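Local coordinates for mannosephosphate isomerase, putative (Archaeoglobus fulgidus, PDB 1ZX5), which probably interconverts mannose 6-phosphate and fructose 6-phosphate as a zinc-dependent isomerase of the type 1 phosphomannose isomerase family, built on cupin folds, at residues I90-S94 with G178-R182; S39-S43 with Y273-V277; V117-W121 with I170-H176. One frame throughout, in Å; residues are numbered along the deposited sequence.

Contact 1 (I90-S94 with G178-R182)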
loop_
_atom_site.group_PDB
_atom_site.type_symbol
_atom_site.label_atom_id
_atom_site.label_comp_id
_atom_site.label_asym_id
_atom_site.label_seq_id
_atom_site.Cartn_x
_atom_site.Cartn_y
_atom_site.Cartn_z
ATOM N N ILE A 90 -3.153 5.853 -3.232
ATOM C CA ILE A 90 -4.032 6.696 -2.399
ATOM C C ILE A 90 -3.803 8.162 -2.750
ATOM O O ILE A 90 -2.673 8.644 -2.723
ATOM C CB ILE A 90 -3.754 6.515 -0.870
ATOM C CG1 ILE A 90 -3.866 5.045 -0.428
ATOM C CG2 ILE A 90 -4.617 7.491 -0.003
ATOM C CD1 ILE A 90 -5.258 4.521 -0.326
ATOM N N ASP A 91 -4.879 8.862 -3.081
ATOM C CA ASP A 91 -4.817 10.290 -3.346
ATOM C C ASP A 91 -5.515 11.029 -2.210
ATOM O O ASP A 91 -6.720 11.310 -2.281
ATOM C CB ASP A 91 -5.452 10.629 -4.702
ATOM C CG ASP A 91 -5.299 12.102 -5.072
ATOM O OD1 ASP A 91 -4.411 12.767 -4.491
ATOM O OD2 ASP A 91 -6.069 12.601 -5.939
ATOM N N ALA A 92 -4.761 11.300 -1.145
ATOM C CA ALA A 92 -5.303 12.015 0.010
ATOM C C ALA A 92 -5.200 13.507 -0.275
ATOM O O ALA A 92 -4.347 14.202 0.275
ATOM C CB ALA A 92 -4.553 11.617 1.301
ATOM N N ALA A 93 -6.059 13.992 -1.169
ATOM C CA ALA A 93 -5.932 15.353 -1.677
ATOM C C ALA A 93 -6.439 16.363 -0.643
ATOM O O ALA A 93 -5.754 17.326 -0.332
ATOM C CB ALA A 93 -6.651 15.512 -3.038
ATOM N N SER A 94 -7.637 16.126 -0.119
ATOM C CA SER A 94 -8.133 16.809 1.064
ATOM C C SER A 94 -7.625 16.048 2.269
ATOM O O SER A 94 -7.333 14.859 2.155
ATOM C CB SER A 94 -9.654 16.786 1.098
ATOM O OG SER A 94 -10.139 17.437 -0.037
ATOM N N GLY A 178 -3.024 12.121 6.255
ATOM C CA GLY A 178 -2.299 12.765 5.169
ATOM C C GLY A 178 -3.102 13.926 4.626
ATOM O O GLY A 178 -4.305 14.009 4.855
ATOM N N GLU A 179 -2.434 14.820 3.907
ATOM C CA GLU A 179 -3.081 15.985 3.315
ATOM C C GLU A 179 -2.305 16.410 2.076
ATOM O O GLU A 179 -1.097 16.629 2.145
ATOM C CB GLU A 179 -3.135 17.129 4.333
ATOM C CG GLU A 179 -3.809 18.378 3.839
ATOM C CD GLU A 179 -3.881 19.465 4.919
ATOM O OE1 GLU A 179 -2.848 19.767 5.570
ATOM O OE2 GLU A 179 -4.986 20.021 5.117
ATOM N N GLY A 180 -3.002 16.527 0.951
ATOM C CA GLY A 180 -2.383 16.912 -0.309
ATOM C C GLY A 180 -1.300 15.924 -0.706
ATOM O O GLY A 180 -0.289 16.306 -1.297
ATOM N N LEU A 181 -1.530 14.655 -0.379
ATOM C CA LEU A 181 -0.507 13.627 -0.418
ATOM C C LEU A 181 -0.878 12.482 -1.353
ATOM O O LEU A 181 -1.949 11.875 -1.205
ATOM C CB LEU A 181 -0.273 13.080 0.995
ATOM C CG LEU A 181 1.022 12.308 1.245
ATOM C CD1 LEU A 181 2.236 13.245 1.257
ATOM C CD2 LEU A 181 0.906 11.526 2.553
ATOM N N ARG A 182 0.017 12.201 -2.304
ATOM C CA ARG A 182 -0.130 11.089 -3.243
ATOM C C ARG A 182 0.825 9.993 -2.814
ATOM O O ARG A 182 2.018 10.232 -2.651
ATOM C CB ARG A 182 0.222 11.530 -4.661
ATOM C CG ARG A 182 -0.649 12.656 -5.176
ATOM C CD ARG A 182 -0.039 13.270 -6.402
ATOM N NE ARG A 182 -0.905 14.306 -6.946
ATOM C CZ ARG A 182 -0.629 15.015 -8.043
ATOM N NH1 ARG A 182 0.498 14.812 -8.714
ATOM N NH2 ARG A 182 -1.481 15.932 -8.469
#
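Ala92 and Leu181 form the antiparallel hydrogen-bonded pair that joins these two strands where they end and begin. Ala92 N donates to Leu181 O at 2.9 Å, and Leu181 N returns a straighter bond to Ala92 O, also 2.9 Å. Packing is closest here: the methyl of Ala92, on the same sheet face as the Leu181 side chain, lies 3.6 Å (CB) from Leu181 O. Gly180 and Leu181 both sit opposite Ala92, a G1 beta bulge, with Gly180 at phi 60°, a left-handed conformation that glycine adopts easily. Ala92 is itself the centre of an inverse gamma turn. Beyond it the contact slackens: a weak bond of 3.1 Å links Gly180 N to Ala93 O, while Ala93, Ser94 and Glu179 turn their side chains away and are partly exposed. On the other face Asp91 holds its CG trans to the backbone N (chi1 -175°), which lays the carboxylate alongside the Arg182 chain, Asp91 OD1 resting 3.8 Å from Arg182 CG. Their charged ends stop short of a salt bridge, with planes 74° apart, and Asp91 OD2 is taken by the backbone N of Gly22. Helix 24-28 packs over this face through Trp24, whereas Leu181 on the other side touches Ala129 of strand 128-131; Asn125 bonds both Gly180 O and Arg182 N.

Contact 2 (S39-S43 with Y273-V277); sequences SWEFS and YSCLV
The apolar ring of Phe42 lies against Leu276 and Ser274 of strand 274-277, and beside it the carboxylate of Glu41 meets Ser274 as well. With its CG anti to the carbonyl carbon (chi1 -59°), Phe42 carries its ring from CB toward strand 274-277. CG and CD2 both lie beneath Leu276 CB, and CD1 also comes near Leu276 CD2. Farther out, Phe42 CE1 is 3.7 Å from Leu276 CB. On the other side of the ring Phe42 CE2 meets Ser274 CB, and Phe42 CZ at the tip reaches Leu276 N at 3.4 Å. Leu276 CB stands almost over the centre of the Phe42 ring, 10° off its normal, a CH-pi contact, while Ser274 CB and Cys275 N lie at the edge near the ring plane. The contact ties the cupin-type sheet of the N-terminal catalytic part, which includes strand 36-41, to that of the C-terminal cupin domain, which strand 274-277 borders. Ile251 and Met61 pack against both Phe42 and Leu276. With an alanine here instead of Phe42, Leu276 CB and Ser274 CB would probably lose the ring they rest on, and a gap would be likely to open between the sheets. Next to the ring, Ser274 OG donates to Glu41 OE1 at 2.9 Å, arriving from above the carboxylate plane, 46° out of it. A water donates to Glu41 OE1 at 2.6 Å and accepts from Ser274 N, so two donors grip that oxygen. The other oxygen, Glu41 OE2, takes the hydroxyl of Ser39 on its anti side, tilted out of the carboxylate plane, and a salt bridge from Lys29, which also makes a cation-pi contact with Tyr273.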
loop_
_atom_site.group_PDB
_atom_site.type_symbol
_atom_site.label_atom_id
_atom_site.label_comp_id
_atom_site.label_asym_id
_atom_site.label_seq_id
_atom_site.Cartn_x
_atom_site.Cartn_y
_atom_site.Cartn_z
ATOM N N SER A 39 -6.813 3.332 -5.764
ATOM C CA SER A 39 -6.761 2.288 -6.771
ATOM C C SER A 39 -6.132 1.068 -6.133
ATOM O O SER A 39 -5.006 1.150 -5.657
ATOM C CB SER A 39 -5.892 2.710 -7.958
ATOM O OG SER A 39 -5.712 1.596 -8.805
ATOM N N TRP A 40 -6.853 -0.051 -6.146
ATOM C CA TRP A 40 -6.414 -1.292 -5.524
ATOM C C TRP A 40 -5.749 -2.150 -6.589
ATOM O O TRP A 40 -6.379 -2.535 -7.580
ATOM C CB TRP A 40 -7.606 -2.020 -4.872
ATOM C CG TRP A 40 -8.167 -1.314 -3.623
ATOM C CD1 TRP A 40 -8.152 0.035 -3.357
ATOM C CD2 TRP A 40 -8.835 -1.928 -2.505
ATOM N NE1 TRP A 40 -8.754 0.289 -2.144
ATOM C CE2 TRP A 40 -9.177 -0.894 -1.597
ATOM C CE3 TRP A 40 -9.171 -3.253 -2.179
ATOM C CZ2 TRP A 40 -9.840 -1.142 -0.384
ATOM C CZ3 TRP A 40 -9.829 -3.500 -0.969
ATOM C CH2 TRP A 40 -10.157 -2.449 -0.090
ATOM N N GLU A 41 -4.457 -2.414 -6.399
ATOM C CA GLU A 41 -3.644 -3.069 -7.411
ATOM C C GLU A 41 -3.411 -4.521 -7.011
ATOM O O GLU A 41 -2.704 -4.791 -6.045
ATOM C CB GLU A 41 -2.304 -2.332 -7.566
ATOM C CG GLU A 41 -2.416 -0.805 -7.771
ATOM C CD GLU A 41 -2.725 -0.422 -9.216
ATOM O OE1 GLU A 41 -2.227 -1.089 -10.136
ATOM O OE2 GLU A 41 -3.461 0.552 -9.448
ATOM N N PHE A 42 -3.999 -5.450 -7.768
ATOM C CA PHE A 42 -3.915 -6.896 -7.498
ATOM C C PHE A 42 -4.490 -7.256 -6.143
ATOM O O PHE A 42 -3.946 -8.088 -5.420
ATOM C CB PHE A 42 -2.481 -7.429 -7.703
ATOM C CG PHE A 42 -1.978 -7.190 -9.086
ATOM C CD1 PHE A 42 -2.501 -7.919 -10.160
ATOM C CD2 PHE A 42 -1.047 -6.185 -9.339
ATOM C CE1 PHE A 42 -2.068 -7.682 -11.473
ATOM C CE2 PHE A 42 -0.598 -5.947 -10.640
ATOM C CZ PHE A 42 -1.115 -6.698 -11.710
ATOM N N SER A 43 -5.612 -6.618 -5.813
ATOM C CA SER A 43 -6.318 -6.897 -4.580
ATOM C C SER A 43 -6.888 -8.308 -4.580
ATOM O O SER A 43 -7.641 -8.680 -5.483
ATOM C CB SER A 43 -7.446 -5.897 -4.370
ATOM O OG SER A 43 -8.350 -6.381 -3.385
ATOM N N TYR A 273 0.600 2.153 -13.778
ATOM C CA TYR A 273 0.131 0.774 -13.843
ATOM C C TYR A 273 1.093 -0.181 -13.158
ATOM O O TYR A 273 2.286 0.112 -13.012
ATOM C CB TYR A 273 -0.130 0.354 -15.299
ATOM C CG TYR A 273 -1.334 1.057 -15.895
ATOM C CD1 TYR A 273 -2.610 0.503 -15.796
ATOM C CD2 TYR A 273 -1.198 2.301 -16.526
ATOM C CE1 TYR A 273 -3.732 1.169 -16.327
ATOM C CE2 TYR A 273 -2.297 2.968 -17.058
ATOM C CZ TYR A 273 -3.556 2.393 -16.953
ATOM O OH TYR A 273 -4.633 3.056 -17.484
ATOM N N SER A 274 0.551 -1.327 -12.760
ATOM C CA SER A 274 1.268 -2.332 -12.013
ATOM C C SER A 274 1.275 -3.650 -12.749
ATOM O O SER A 274 0.410 -3.940 -13.585
ATOM C CB SER A 274 0.618 -2.578 -10.647
ATOM O OG SER A 274 0.652 -1.405 -9.879
ATOM N N CYS A 275 2.209 -4.483 -12.326
ATOM C CA CYS A 275 2.431 -5.748 -12.927
ATOM C C CYS A 275 2.704 -6.750 -11.795
ATOM O O CYS A 275 3.474 -6.463 -10.883
ATOM C CB CYS A 275 3.659 -5.542 -13.818
ATOM S SG CYS A 275 4.253 -6.909 -14.500
ATOM N N LEU A 276 2.064 -7.915 -11.855
ATOM C CA LEU A 276 2.278 -8.990 -10.889
ATOM C C LEU A 276 3.243 -10.037 -11.468
ATOM O O LEU A 276 3.005 -10.590 -12.548
ATOM C CB LEU A 276 0.935 -9.638 -10.507
ATOM C CG LEU A 276 0.911 -10.929 -9.670
ATOM C CD1 LEU A 276 1.309 -10.669 -8.231
ATOM C CD2 LEU A 276 -0.498 -11.561 -9.702
ATOM N N VAL A 277 4.333 -10.293 -10.745
ATOM C CA VAL A 277 5.352 -11.233 -11.176
ATOM C C VAL A 277 5.344 -12.435 -10.230
ATOM O O VAL A 277 5.701 -12.299 -9.058
ATOM C CB VAL A 277 6.764 -10.585 -11.185
ATOM C CG1 VAL A 277 7.809 -11.557 -11.773
ATOM C CG2 VAL A 277 6.749 -9.222 -11.932
HETATM O O HOH W 1 -2.462 -1.385 -12.728
#

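Contact 3 (V117-W121 with I170-H176); sequences VESAW and IRPGIPH
Trp121, Ile170 and His176 pack as a trio at one edge of the six-stranded antiparallel cupin sheet, where strand 119-123 pairs with the outermost strand, 167-170. Ile170 CG1 lies over one face of the Trp121 indole, 18° off the normal of its five-membered ring and 3.8 Å from Trp121 CE2. The other branch of the isoleucine, CG2, is anti to the backbone N and comes over a face of the His176 imidazole, so a single side chain touches both rings. The rings meet obliquely, planes 74° apart, with Trp121 CZ2 3.4 Å from His176 CD2. In the backbone, Ser119 and Ile170 form a hydrogen-bonded pair: Ser119 N to Ile170 O is 3.1 Å, and Ile170 N to Ser119 O is 2.9 Å. The chain then leaves the strand through a type II turn, Arg171 to Ile174, in which Pro172 CG rests 3.5 Å from Val117 O. His176 NE2 bonds a glycerol, probably from the crystallisation liquor, and the ring also meets those of His99 and His101. On its other nitrogen, His176 ND1 donates in the ring plane to Ile174 O, 3.2 Å away at an almost straight 171°, which fixes the rotation of the imidazole.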
loop_
_atom_site.group_PDB
_atom_site.type_symbol
_atom_site.label_atom_id
_atom_site.label_comp_id
_atom_site.label_asym_id
_atom_site.label_seq_id
_atom_site.Cartn_x
_atom_site.Cartn_y
_atom_site.Cartn_z
ATOM N N VAL A 117 -3.064 -4.714 10.799
ATOM C CA VAL A 117 -2.534 -3.962 9.670
ATOM C C VAL A 117 -1.205 -3.317 10.034
ATOM O O VAL A 117 -1.125 -2.541 10.994
ATOM C CB VAL A 117 -3.496 -2.839 9.175
ATOM C CG1 VAL A 117 -3.043 -2.316 7.795
ATOM C CG2 VAL A 117 -4.955 -3.311 9.123
ATOM N N GLU A 118 -0.172 -3.652 9.268
ATOM C CA GLU A 118 1.068 -2.868 9.212
ATOM C C GLU A 118 1.198 -2.378 7.775
ATOM O O GLU A 118 0.744 -3.053 6.852
ATOM C CB GLU A 118 2.281 -3.721 9.596
ATOM C CG GLU A 118 2.450 -4.984 8.711
ATOM C CD GLU A 118 3.705 -5.826 9.037
ATOM O OE1 GLU A 118 4.411 -5.518 10.036
ATOM O OE2 GLU A 118 3.970 -6.804 8.284
ATOM N N SER A 119 1.799 -1.211 7.572
ATOM C CA SER A 119 1.950 -0.693 6.219
ATOM C C SER A 119 3.219 0.105 5.961
ATOM O O SER A 119 3.814 0.704 6.869
ATOM C CB SER A 119 0.724 0.125 5.816
ATOM O OG SER A 119 0.617 1.247 6.647
ATOM N N ALA A 120 3.635 0.071 4.700
ATOM C CA ALA A 120 4.746 0.839 4.206
ATOM C C ALA A 120 4.200 1.813 3.149
ATOM O O ALA A 120 3.423 1.437 2.272
ATOM C CB ALA A 120 5.810 -0.090 3.628
ATOM N N TRP A 121 4.604 3.072 3.259
ATOM C CA TRP A 121 4.120 4.151 2.402
ATOM C C TRP A 121 5.266 4.634 1.545
ATOM O O TRP A 121 6.377 4.787 2.035
ATOM C CB TRP A 121 3.671 5.333 3.263
ATOM C CG TRP A 121 2.360 5.183 3.977
ATOM C CD1 TRP A 121 1.652 4.032 4.196
ATOM C CD2 TRP A 121 1.613 6.239 4.595
ATOM N NE1 TRP A 121 0.497 4.310 4.887
ATOM C CE2 TRP A 121 0.448 5.660 5.144
ATOM C CE3 TRP A 121 1.820 7.626 4.738
ATOM C CZ2 TRP A 121 -0.515 6.422 5.836
ATOM C CZ3 TRP A 121 0.858 8.387 5.425
ATOM C CH2 TRP A 121 -0.292 7.782 5.962
ATOM N N ILE A 170 4.051 2.582 9.010
ATOM C CA ILE A 170 2.996 2.841 9.981
ATOM C C ILE A 170 2.647 1.535 10.672
ATOM O O ILE A 170 2.013 0.646 10.086
ATOM C CB ILE A 170 1.727 3.482 9.318
ATOM C CG1 ILE A 170 2.108 4.680 8.428
ATOM C CG2 ILE A 170 0.698 3.867 10.386
ATOM C CD1 ILE A 170 2.739 5.856 9.164
ATOM N N ARG A 171 3.088 1.431 11.920
ATOM C CA ARG A 171 2.882 0.241 12.741
ATOM C C ARG A 171 1.553 0.298 13.512
ATOM O O ARG A 171 1.003 1.383 13.740
ATOM C CB ARG A 171 4.079 0.050 13.683
ATOM C CG ARG A 171 5.354 -0.265 12.905
ATOM C CD ARG A 171 6.589 -0.530 13.774
ATOM N NE ARG A 171 7.747 -0.776 12.902
ATOM C CZ ARG A 171 8.572 0.174 12.458
ATOM N NH1 ARG A 171 8.393 1.446 12.818
ATOM N NH2 ARG A 171 9.581 -0.144 11.645
ATOM N N PRO A 172 1.018 -0.877 13.896
ATOM C CA PRO A 172 -0.239 -0.924 14.646
ATOM C C PRO A 172 -0.201 -0.006 15.867
ATOM O O PRO A 172 0.818 0.066 16.563
ATOM C CB PRO A 172 -0.319 -2.386 15.086
ATOM C CG PRO A 172 0.424 -3.128 14.032
ATOM C CD PRO A 172 1.561 -2.229 13.637
ATOM N N GLY A 173 -1.291 0.708 16.109
ATOM C CA GLY A 173 -1.363 1.622 17.245
ATOM C C GLY A 173 -0.941 3.052 16.949
ATOM O O GLY A 173 -1.279 3.964 17.708
ATOM N N ILE A 174 -0.207 3.254 15.853
ATOM C CA ILE A 174 0.276 4.593 15.458
ATOM C C ILE A 174 -0.815 5.395 14.737
ATOM O O ILE A 174 -1.280 4.983 13.679
ATOM C CB ILE A 174 1.557 4.523 14.562
ATOM C CG1 ILE A 174 2.696 3.751 15.256
ATOM C CG2 ILE A 174 2.020 5.925 14.143
ATOM C CD1 ILE A 174 3.213 4.388 16.531
ATOM N N PRO A 175 -1.219 6.545 15.309
ATOM C CA PRO A 175 -2.200 7.429 14.672
ATOM C C PRO A 175 -1.578 8.122 13.452
ATOM O O PRO A 175 -0.386 8.484 13.478
ATOM C CB PRO A 175 -2.515 8.451 15.764
ATOM C CG PRO A 175 -1.258 8.498 16.593
ATOM C CD PRO A 175 -0.732 7.091 16.591
ATOM N N HIS A 176 -2.363 8.297 12.391
ATOM C CA HIS A 176 -1.823 8.854 11.168
ATOM C C HIS A 176 -2.914 9.450 10.283
ATOM O O HIS A 176 -4.100 9.192 10.485
ATOM C CB HIS A 176 -0.994 7.796 10.408
ATOM C CG HIS A 176 -1.807 6.643 9.901
ATOM N ND1 HIS A 176 -2.183 5.582 10.701
ATOM C CD2 HIS A 176 -2.318 6.387 8.675
ATOM C CE1 HIS A 176 -2.892 4.725 9.988
ATOM N NE2 HIS A 176 -2.991 5.192 8.757
HETATM O O HOH W 2 -0.578 0.030 10.961
#

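Overall arrangement
All three contacts reach one six-stranded antiparallel sheet. Strands 36-41, 85-92, 181-188, 119-123 and 167-170 are successive neighbours in it, so contact 2 starts from one side, contact 1 joins the middle and contact 3 the far edge. Along the chain the pairings enclose one another: 39-43 to 273-277 spans contact 1, which in turn spans contact 3. Centres of contacts 1 and 3 are about 16 Å apart, and Leu181 CD2 packs on Trp121 CZ3 at 4.3 Å; contact 2 touches neither, its centre about 20 Å from contact 1's and about 21 Å from contact 3's. Contacts 1 and 3 thus join strands within the N-terminal catalytic sheet, while contact 2 fastens it to the C-terminal cupin domain.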